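PDB 5VI0: alkylpurine DNA glycosylase AlkC from Pseudomonas fluorescens, which probably excises alkylated purine bases from damaged DNA as a base excision repair glycosylase that works without base flipping. Local coordinates for residues S53-M58 and S89-L94; Y117-G122 and E152-L157. All coordinates share one frame; numbering follows the deposited sequence.

Contacts 1 and 2 follow one another along the all-helical part of the chain, consistent with the HEAT-like fold of the AlkC/AlkD family. Their centres lie about 16 Å apart, and each joins the N-terminal turns of one helix to a neighbouring segment. Both are buried rather than surface contacts, and both line the groove holding the polyethylene glycol. Contact 1 is a purely apolar meeting of an aromatic ring, aliphatic branches and selenomethionines near the bound DNA, whereas contact 2 mixes methyl groups with an imidazole and two bridging waters. They share no residue, but the hydroxyl of Ser93 in contact 1 probably bonds to the Phe121 carbonyl oxygen in contact 2, joining the two walls.

Contact 1. Residues S53-M58 and S89-L94; sequences SVMQRM and SGFVSL. With P4K (polyethylene glycol), chain G.
Met58 and Leu94 bring the two backbones closest, with their CA atoms 6.5 Å apart, where the first turn of helix 54-68 faces the loop and short 3-10 turn that lead into helix 95-103. Val54 and Met55 meet the Phe91 ring; Met58 and Leu94 form the second half of the contact. Val54 butts a methyl into the rim of that ring, in its plane, with CG2 3.6 Å from Phe91 CE1. Met55, a selenomethionine like Met58, starts out in another direction, but its chain bends at chi2 and again at chi3 (86°), which brings CE round to 3.4 Å from Phe91 CZ at an oblique approach. Deeper along the helix, Met58 crosses Leu94 at about a right angle, its SE 3.7 Å from Leu94 CB.

Phe91 reaches across because its CG stands anti to the backbone N (chi1 -169°), and the other end of the ring, at CD2, comes within 3.6 Å of C15 of the polyethylene glycol. Phe91 N makes a weak hydrogen bond of 3.4 Å to O6 of the polyethylene glycol. Each segment also secures its own start: Ser89 OG accepts from Val92 N at 2.9 Å in an ST motif, and Ser53 and Gln56 form a capping box in which Ser53 N donates to a lone pair of Gln56 OE1 at 2.8 Å. Ser53 and Val54 also pack on a phosphate of the bound DNA, which puts this helix start at the DNA backbone.

Around the contact, Phe91 rests on Ile16, Val92 packs against Arg21 and Ile25 of helix 19-32, and Met58 also packs on Phe95 and His98 of helix 95-103, helix-on-helix packing consistent with the HEAT-like repeat fold of the AlkC/AlkD family.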
loop_
_atom_site.group_PDB
_atom_site.type_symbol
_atom_site.label_atom_id
_atom_site.label_comp_id
_atom_site.label_asym_id
_atom_site.label_seq_id
_atom_site.Cartn_x
_atom_site.Cartn_y
_atom_site.Cartn_z
ATOM N N SER A 53 -19.355 3.397 -13.368
ATOM C CA SER A 53 -18.056 2.797 -13.061
ATOM C C SER A 53 -18.219 1.615 -12.106
ATOM O O SER A 53 -19.288 1.389 -11.525
ATOM C CB SER A 53 -17.123 3.823 -12.420
ATOM O OG SER A 53 -17.533 4.098 -11.083
ATOM N N VAL A 54 -17.118 0.890 -11.891
ATOM C CA VAL A 54 -17.213 -0.370 -11.153
ATOM C C VAL A 54 -17.664 -0.128 -9.717
ATOM O O VAL A 54 -18.504 -0.862 -9.191
ATOM C CB VAL A 54 -15.888 -1.162 -11.220
ATOM C CG1 VAL A 54 -14.722 -0.413 -10.544
ATOM C CG2 VAL A 54 -16.079 -2.532 -10.606
HETATM N N MSE A 55 -17.142 0.908 -9.070
HETATM C CA MSE A 55 -17.515 1.210 -7.682
HETATM C C MSE A 55 -18.896 1.858 -7.600
HETATM O O MSE A 55 -19.607 1.695 -6.611
HETATM C CB MSE A 55 -16.473 2.120 -7.023
HETATM C CG MSE A 55 -15.095 1.453 -6.759
HETATM SE SE MSE A 55 -15.170 -0.170 -5.634
HETATM C CE MSE A 55 -15.533 -1.523 -6.962
ATOM N N GLN A 56 -19.261 2.605 -8.643
ATOM C CA GLN A 56 -20.633 3.082 -8.759
ATOM C C GLN A 56 -21.606 1.918 -8.878
ATOM O O GLN A 56 -22.736 2.007 -8.384
ATOM C CB GLN A 56 -20.779 4.010 -9.967
ATOM C CG GLN A 56 -20.121 5.381 -9.840
ATOM C CD GLN A 56 -20.362 6.253 -11.081
ATOM O OE1 GLN A 56 -20.076 5.856 -12.209
ATOM N NE2 GLN A 56 -20.914 7.430 -10.869
ATOM N N ARG A 57 -21.183 0.814 -9.516
ATOM C CA ARG A 57 -22.069 -0.337 -9.656
ATOM C C ARG A 57 -22.220 -1.086 -8.338
ATOM O O ARG A 57 -23.329 -1.508 -7.995
ATOM C CB ARG A 57 -21.579 -1.264 -10.769
ATOM C CG ARG A 57 -21.680 -0.638 -12.152
ATOM C CD ARG A 57 -21.197 -1.600 -13.259
ATOM N NE ARG A 57 -21.151 -0.946 -14.565
ATOM C CZ ARG A 57 -21.368 -1.559 -15.724
ATOM N NH1 ARG A 57 -21.623 -2.850 -15.756
ATOM N NH2 ARG A 57 -21.323 -0.879 -16.858
HETATM N N MSE A 58 -21.136 -1.254 -7.581
HETATM C CA MSE A 58 -21.261 -1.860 -6.257
HETATM C C MSE A 58 -22.269 -1.090 -5.422
HETATM O O MSE A 58 -23.112 -1.693 -4.772
HETATM C CB MSE A 58 -19.933 -1.910 -5.494
HETATM C CG MSE A 58 -20.114 -1.803 -3.913
HETATM SE SE MSE A 58 -18.565 -0.953 -3.248
HETATM C CE MSE A 58 -19.226 0.879 -3.383
ATOM N N SER A 89 -18.376 -14.187 -5.530
ATOM C CA SER A 89 -17.114 -13.463 -5.541
ATOM C C SER A 89 -16.960 -12.504 -4.364
ATOM O O SER A 89 -17.892 -11.786 -3.992
ATOM C CB SER A 89 -16.983 -12.690 -6.864
ATOM O OG SER A 89 -16.401 -11.415 -6.667
ATOM N N GLY A 90 -15.745 -12.448 -3.829
ATOM C CA GLY A 90 -15.440 -11.467 -2.796
ATOM C C GLY A 90 -15.535 -10.033 -3.286
ATOM O O GLY A 90 -15.976 -9.144 -2.555
ATOM N N PHE A 91 -15.119 -9.784 -4.524
ATOM C CA PHE A 91 -15.284 -8.454 -5.094
ATOM C C PHE A 91 -16.765 -8.076 -5.176
ATOM O O PHE A 91 -17.168 -6.974 -4.786
ATOM C CB PHE A 91 -14.628 -8.410 -6.468
ATOM C CG PHE A 91 -14.500 -7.033 -7.035
ATOM C CD1 PHE A 91 -15.531 -6.462 -7.746
ATOM C CD2 PHE A 91 -13.338 -6.313 -6.871
ATOM C CE1 PHE A 91 -15.396 -5.189 -8.277
ATOM C CE2 PHE A 91 -13.206 -5.049 -7.401
ATOM C CZ PHE A 91 -14.228 -4.489 -8.105
ATOM N N VAL A 92 -17.594 -8.990 -5.666
ATOM C CA VAL A 92 -19.017 -8.703 -5.808
ATOM C C VAL A 92 -19.618 -8.319 -4.467
ATOM O O VAL A 92 -20.455 -7.413 -4.379
ATOM C CB VAL A 92 -19.723 -9.919 -6.426
ATOM C CG1 VAL A 92 -21.228 -9.730 -6.460
ATOM C CG2 VAL A 92 -19.159 -10.147 -7.806
ATOM N N SER A 93 -19.167 -8.961 -3.399
ATOM C CA SER A 93 -19.797 -8.769 -2.115
ATOM C C SER A 93 -19.362 -7.482 -1.424
ATOM O O SER A 93 -19.779 -7.251 -0.285
ATOM C CB SER A 93 -19.534 -9.983 -1.222
ATOM O OG SER A 93 -18.149 -10.170 -1.056
ATOM N N LEU A 94 -18.569 -6.629 -2.075
ATOM C CA LEU A 94 -18.355 -5.296 -1.518
ATOM C C LEU A 94 -19.663 -4.545 -1.267
ATOM O O LEU A 94 -19.685 -3.625 -0.448
ATOM C CB LEU A 94 -17.468 -4.443 -2.431
ATOM C CG LEU A 94 -16.029 -4.917 -2.648
ATOM C CD1 LEU A 94 -15.309 -3.982 -3.613
ATOM C CD2 LEU A 94 -15.273 -5.011 -1.345
HETATM O O1 P4K G . -7.401 -15.985 3.179
HETATM C C1 P4K G . -7.361 -15.334 1.926
HETATM C C2 P4K G . -7.894 -13.895 2.015
HETATM O O2 P4K G . -8.616 -13.564 0.847
HETATM C C3 P4K G . -9.836 -12.876 1.023
HETATM C C4 P4K G . -10.907 -13.438 0.067
HETATM O O3 P4K G . -12.216 -13.350 0.590
HETATM C C5 P4K G . -12.974 -14.545 0.655
HETATM C C6 P4K G . -12.920 -15.306 -0.680
HETATM O O4 P4K G . -14.209 -15.461 -1.223
HETATM C C7 P4K G . -14.311 -15.653 -2.619
HETATM C C8 P4K G . -13.359 -14.720 -3.384
HETATM O O5 P4K G . -13.288 -15.144 -4.728
HETATM C C9 P4K G . -13.758 -14.222 -5.680
HETATM C C10 P4K G . -12.660 -13.252 -6.141
HETATM O O6 P4K G . -12.751 -11.969 -5.562
HETATM C C11 P4K G . -11.687 -11.656 -4.686
HETATM C C12 P4K G . -11.477 -10.138 -4.582
HETATM O O7 P4K G . -11.743 -9.760 -3.249
HETATM C C13 P4K G . -12.344 -8.500 -3.038
HETATM C C14 P4K G . -11.270 -7.529 -2.540
HETATM O O8 P4K G . -11.717 -6.196 -2.552
HETATM C C15 P4K G . -11.710 -5.531 -3.786
HETATM C C16 P4K G . -10.273 -5.349 -4.260
HETATM C C17 P4K G . -9.176 -4.624 -6.206
HETATM C C18 P4K G . -8.729 -3.239 -6.689
HETATM C C19 P4K G . -7.288 -1.585 -5.774
HETATM C C20 P4K G . -6.186 -0.949 -6.632
HETATM C C21 P4K G . -3.959 -1.861 -6.553
HETATM C C22 P4K G . -3.606 -3.331 -6.311
HETATM C C23 P4K G . -2.613 -4.876 -7.839
HETATM C C24 P4K G . -2.108 -4.513 -9.233
HETATM C C25 P4K G . -3.846 -4.533 -10.804
HETATM C C26 P4K G . -4.316 -5.325 -12.017
HETATM C C27 P4K G . -6.262 -6.572 -11.625
HETATM C C28 P4K G . -6.698 -7.977 -12.054
HETATM C C29 P4K G . -5.375 -9.456 -13.364
HETATM C C30 P4K G . -4.147 -10.364 -13.260
HETATM O O10 P4K G . -7.479 -2.932 -6.116
HETATM O O11 P4K G . -5.267 -1.922 -7.067
HETATM O O12 P4K G . -2.495 -3.702 -7.085
HETATM O O13 P4K G . -2.784 -5.229 -10.229
HETATM O O14 P4K G . -4.865 -6.530 -11.567
HETATM O O15 P4K G . -5.593 -8.842 -12.118
HETATM O O9 P4K G . -10.263 -4.454 -5.335
#

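Contact 2. Residues Y117-G122 and E152-L157; sequences YFTTFG and EHVRRL. With P4K (polyethylene glycol), chain G.
Thr119 and Thr120 of 117-122 press against His153 and Leu157 in the first turns of helix 152-161, and the tight part of the contact is close van der Waals packing, in which the two threonines meet Leu157 and the backbone and CB of His153. Thr119 OG1 sits 3.5 Å from Leu157 CD2, the two side chains crossing obliquely, while Thr119 CG2 lies near the His153 carbonyl oxygen. Thr120 lays CG2 3.8 Å from His153 CB; its own hydroxyl turns back to Tyr117 O in a 2.8 Å hydrogen bond.

On the looser side water and ligand take part. One water bridges Thr119 OG1, which also bonds to Ala124 N, and His153 O. A second joins Gly122 O to His153 ND1, 2.6 Å and 2.8 Å from those two atoms respectively, and lies in the imidazole plane. With CG beside the backbone N (chi1 -70°), the His153 ring takes Thr120 O over the centre of one face, 3.9 Å above its plane, and meets the ligand at its edge, His153 CE1 3.3 Å from C3 of the polyethylene glycol. Tyr196 of helix 195-209 also meets it, the planes inclined at about 60°. Cut back to an alanine, His153 would no longer offer ND1 to the second water, and a gap would probably open beside Thr120 O and the ligand.

The direct contacts are van der Waals packing, then, while the polar atoms are linked through water, consistent with a joint that also forms a pocket wall.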
loop_
_atom_site.group_PDB
_atom_site.type_symbol
_atom_site.label_atom_id
_atom_site.label_comp_id
_atom_site.label_asym_id
_atom_site.label_seq_id
_atom_site.Cartn_x
_atom_site.Cartn_y
_atom_site.Cartn_z
ATOM N N TYR A 117 -18.747 -9.419 10.213
ATOM C CA TYR A 117 -19.175 -10.638 9.544
ATOM C C TYR A 117 -18.994 -10.549 8.028
ATOM O O TYR A 117 -18.496 -11.493 7.398
ATOM C CB TYR A 117 -20.627 -10.921 9.925
ATOM C CG TYR A 117 -21.302 -12.015 9.137
ATOM C CD1 TYR A 117 -21.194 -13.345 9.521
ATOM C CD2 TYR A 117 -22.078 -11.712 8.023
ATOM C CE1 TYR A 117 -21.835 -14.353 8.804
ATOM C CE2 TYR A 117 -22.715 -12.708 7.297
ATOM C CZ TYR A 117 -22.595 -14.022 7.696
ATOM O OH TYR A 117 -23.229 -15.005 6.978
ATOM N N PHE A 118 -19.356 -9.414 7.428
ATOM C CA PHE A 118 -19.299 -9.299 5.978
ATOM C C PHE A 118 -17.865 -9.352 5.456
ATOM O O PHE A 118 -17.621 -9.877 4.359
ATOM C CB PHE A 118 -19.968 -8.005 5.529
ATOM C CG PHE A 118 -21.466 -8.045 5.570
ATOM C CD1 PHE A 118 -22.151 -9.198 5.211
ATOM C CD2 PHE A 118 -22.193 -6.921 5.969
ATOM C CE1 PHE A 118 -23.542 -9.232 5.247
ATOM C CE2 PHE A 118 -23.574 -6.950 6.007
ATOM C CZ PHE A 118 -24.249 -8.108 5.640
ATOM N N THR A 119 -16.906 -8.794 6.210
ATOM C CA THR A 119 -15.539 -8.691 5.702
ATOM C C THR A 119 -14.925 -10.064 5.410
ATOM O O THR A 119 -14.038 -10.156 4.560
ATOM C CB THR A 119 -14.655 -7.883 6.684
ATOM O OG1 THR A 119 -13.602 -7.217 5.971
ATOM C CG2 THR A 119 -14.043 -8.769 7.778
ATOM N N THR A 120 -15.404 -11.137 6.059
ATOM C CA THR A 120 -14.846 -12.466 5.801
ATOM C C THR A 120 -15.231 -13.014 4.434
ATOM O O THR A 120 -14.613 -13.981 3.983
ATOM C CB THR A 120 -15.271 -13.465 6.887
ATOM O OG1 THR A 120 -16.693 -13.625 6.876
ATOM C CG2 THR A 120 -14.839 -12.980 8.288
ATOM N N PHE A 121 -16.224 -12.428 3.767
ATOM C CA PHE A 121 -16.646 -12.857 2.438
ATOM C C PHE A 121 -16.060 -11.998 1.327
ATOM O O PHE A 121 -16.249 -12.309 0.149
ATOM C CB PHE A 121 -18.176 -12.849 2.345
ATOM C CG PHE A 121 -18.838 -13.791 3.312
ATOM C CD1 PHE A 121 -19.078 -15.115 2.954
ATOM C CD2 PHE A 121 -19.212 -13.359 4.581
ATOM C CE1 PHE A 121 -19.682 -15.988 3.843
ATOM C CE2 PHE A 121 -19.814 -14.227 5.476
ATOM C CZ PHE A 121 -20.051 -15.547 5.108
ATOM N N GLY A 122 -15.352 -10.937 1.676
ATOM C CA GLY A 122 -14.778 -10.033 0.710
ATOM C C GLY A 122 -13.944 -9.030 1.466
ATOM O O GLY A 122 -12.843 -9.364 1.925
ATOM N N GLU A 152 -8.562 -14.253 10.672
ATOM C CA GLU A 152 -7.548 -13.462 9.987
ATOM C C GLU A 152 -8.185 -12.383 9.112
ATOM O O GLU A 152 -7.566 -11.337 8.871
ATOM C CB GLU A 152 -6.620 -14.378 9.167
ATOM C CG GLU A 152 -7.305 -15.066 7.986
ATOM C CD GLU A 152 -6.349 -15.855 7.086
ATOM O OE1 GLU A 152 -6.742 -16.951 6.635
ATOM O OE2 GLU A 152 -5.218 -15.385 6.815
ATOM N N HIS A 153 -9.420 -12.600 8.643
ATOM C CA HIS A 153 -10.080 -11.571 7.837
ATOM C C HIS A 153 -10.417 -10.350 8.680
ATOM O O HIS A 153 -10.261 -9.212 8.225
ATOM C CB HIS A 153 -11.340 -12.131 7.180
ATOM C CG HIS A 153 -11.054 -13.130 6.109
ATOM N ND1 HIS A 153 -10.909 -12.780 4.784
ATOM C CD2 HIS A 153 -10.854 -14.469 6.172
ATOM C CE1 HIS A 153 -10.648 -13.864 4.074
ATOM N NE2 HIS A 153 -10.606 -14.901 4.893
ATOM N N VAL A 154 -10.866 -10.580 9.914
ATOM C CA VAL A 154 -11.186 -9.490 10.826
ATOM C C VAL A 154 -9.914 -8.758 11.222
ATOM O O VAL A 154 -9.835 -7.525 11.142
ATOM C CB VAL A 154 -11.947 -10.041 12.053
ATOM C CG1 VAL A 154 -12.353 -8.934 13.019
ATOM C CG2 VAL A 154 -13.175 -10.833 11.589
ATOM N N ARG A 155 -8.887 -9.509 11.629
ATOM C CA ARG A 155 -7.592 -8.897 11.897
ATOM C C ARG A 155 -7.114 -8.082 10.701
ATOM O O ARG A 155 -6.652 -6.943 10.854
ATOM C CB ARG A 155 -6.573 -9.971 12.251
ATOM C CG ARG A 155 -6.433 -10.305 13.707
ATOM C CD ARG A 155 -5.365 -11.389 13.855
ATOM N NE ARG A 155 -6.027 -12.673 13.738
ATOM C CZ ARG A 155 -5.556 -13.704 13.063
ATOM N NH1 ARG A 155 -4.411 -13.607 12.432
ATOM N NH2 ARG A 155 -6.244 -14.831 13.019
ATOM N N ARG A 156 -7.244 -8.636 9.494
ATOM C CA ARG A 156 -6.792 -7.916 8.308
ATOM C C ARG A 156 -7.560 -6.606 8.116
ATOM O O ARG A 156 -6.963 -5.583 7.766
ATOM C CB ARG A 156 -6.908 -8.817 7.077
ATOM C CG ARG A 156 -6.174 -8.327 5.848
ATOM C CD ARG A 156 -7.100 -7.564 4.897
ATOM N NE ARG A 156 -6.383 -7.248 3.676
ATOM C CZ ARG A 156 -6.899 -6.591 2.650
ATOM N NH1 ARG A 156 -8.155 -6.174 2.726
ATOM N NH2 ARG A 156 -6.156 -6.351 1.558
ATOM N N LEU A 157 -8.877 -6.608 8.360
ATOM C CA LEU A 157 -9.655 -5.370 8.234
ATOM C C LEU A 157 -9.127 -4.282 9.171
ATOM O O LEU A 157 -8.994 -3.121 8.776
ATOM C CB LEU A 157 -11.134 -5.644 8.509
ATOM C CG LEU A 157 -12.140 -4.491 8.469
ATOM C CD1 LEU A 157 -12.073 -3.753 7.124
ATOM C CD2 LEU A 157 -13.576 -5.008 8.714
HETATM O O1 P4K G . -7.401 -15.985 3.179
HETATM C C1 P4K G . -7.361 -15.334 1.926
HETATM C C2 P4K G . -7.894 -13.895 2.015
HETATM O O2 P4K G . -8.616 -13.564 0.847
HETATM C C3 P4K G . -9.836 -12.876 1.023
HETATM C C4 P4K G . -10.907 -13.438 0.067
HETATM O O3 P4K G . -12.216 -13.350 0.590
HETATM C C5 P4K G . -12.974 -14.545 0.655
HETATM C C6 P4K G . -12.920 -15.306 -0.680
HETATM O O4 P4K G . -14.209 -15.461 -1.223
HETATM C C7 P4K G . -14.311 -15.653 -2.619
HETATM C C8 P4K G . -13.359 -14.720 -3.384
HETATM O O5 P4K G . -13.288 -15.144 -4.728
HETATM C C9 P4K G . -13.758 -14.222 -5.680
HETATM C C10 P4K G . -12.660 -13.252 -6.141
HETATM O O6 P4K G . -12.751 -11.969 -5.562
HETATM C C11 P4K G . -11.687 -11.656 -4.686
HETATM C C12 P4K G . -11.477 -10.138 -4.582
HETATM O O7 P4K G . -11.743 -9.760 -3.249
HETATM C C13 P4K G . -12.344 -8.500 -3.038
HETATM C C14 P4K G . -11.270 -7.529 -2.540
HETATM O O8 P4K G . -11.717 -6.196 -2.552
HETATM C C15 P4K G . -11.710 -5.531 -3.786
HETATM C C16 P4K G . -10.273 -5.349 -4.260
HETATM C C17 P4K G . -9.176 -4.624 -6.206
HETATM C C18 P4K G . -8.729 -3.239 -6.689
HETATM C C19 P4K G . -7.288 -1.585 -5.774
HETATM C C20 P4K G . -6.186 -0.949 -6.632
HETATM C C21 P4K G . -3.959 -1.861 -6.553
HETATM C C22 P4K G . -3.606 -3.331 -6.311
HETATM C C23 P4K G . -2.613 -4.876 -7.839
HETATM C C24 P4K G . -2.108 -4.513 -9.233
HETATM C C25 P4K G . -3.846 -4.533 -10.804
HETATM C C26 P4K G . -4.316 -5.325 -12.017
HETATM C C27 P4K G . -6.262 -6.572 -11.625
HETATM C C28 P4K G . -6.698 -7.977 -12.054
HETATM C C29 P4K G . -5.375 -9.456 -13.364
HETATM C C30 P4K G . -4.147 -10.364 -13.260
HETATM O O10 P4K G . -7.479 -2.932 -6.116
HETATM O O11 P4K G . -5.267 -1.922 -7.067
HETATM O O12 P4K G . -2.495 -3.702 -7.085
HETATM O O13 P4K G . -2.784 -5.229 -10.229
HETATM O O14 P4K G . -4.865 -6.530 -11.567
HETATM O O15 P4K G . -5.593 -8.842 -12.118
HETATM O O9 P4K G . -10.263 -4.454 -5.335
HETATM O O HOH W 1 -11.228 -8.473 5.585
HETATM O O HOH W 2 -11.123 -10.215 3.616
#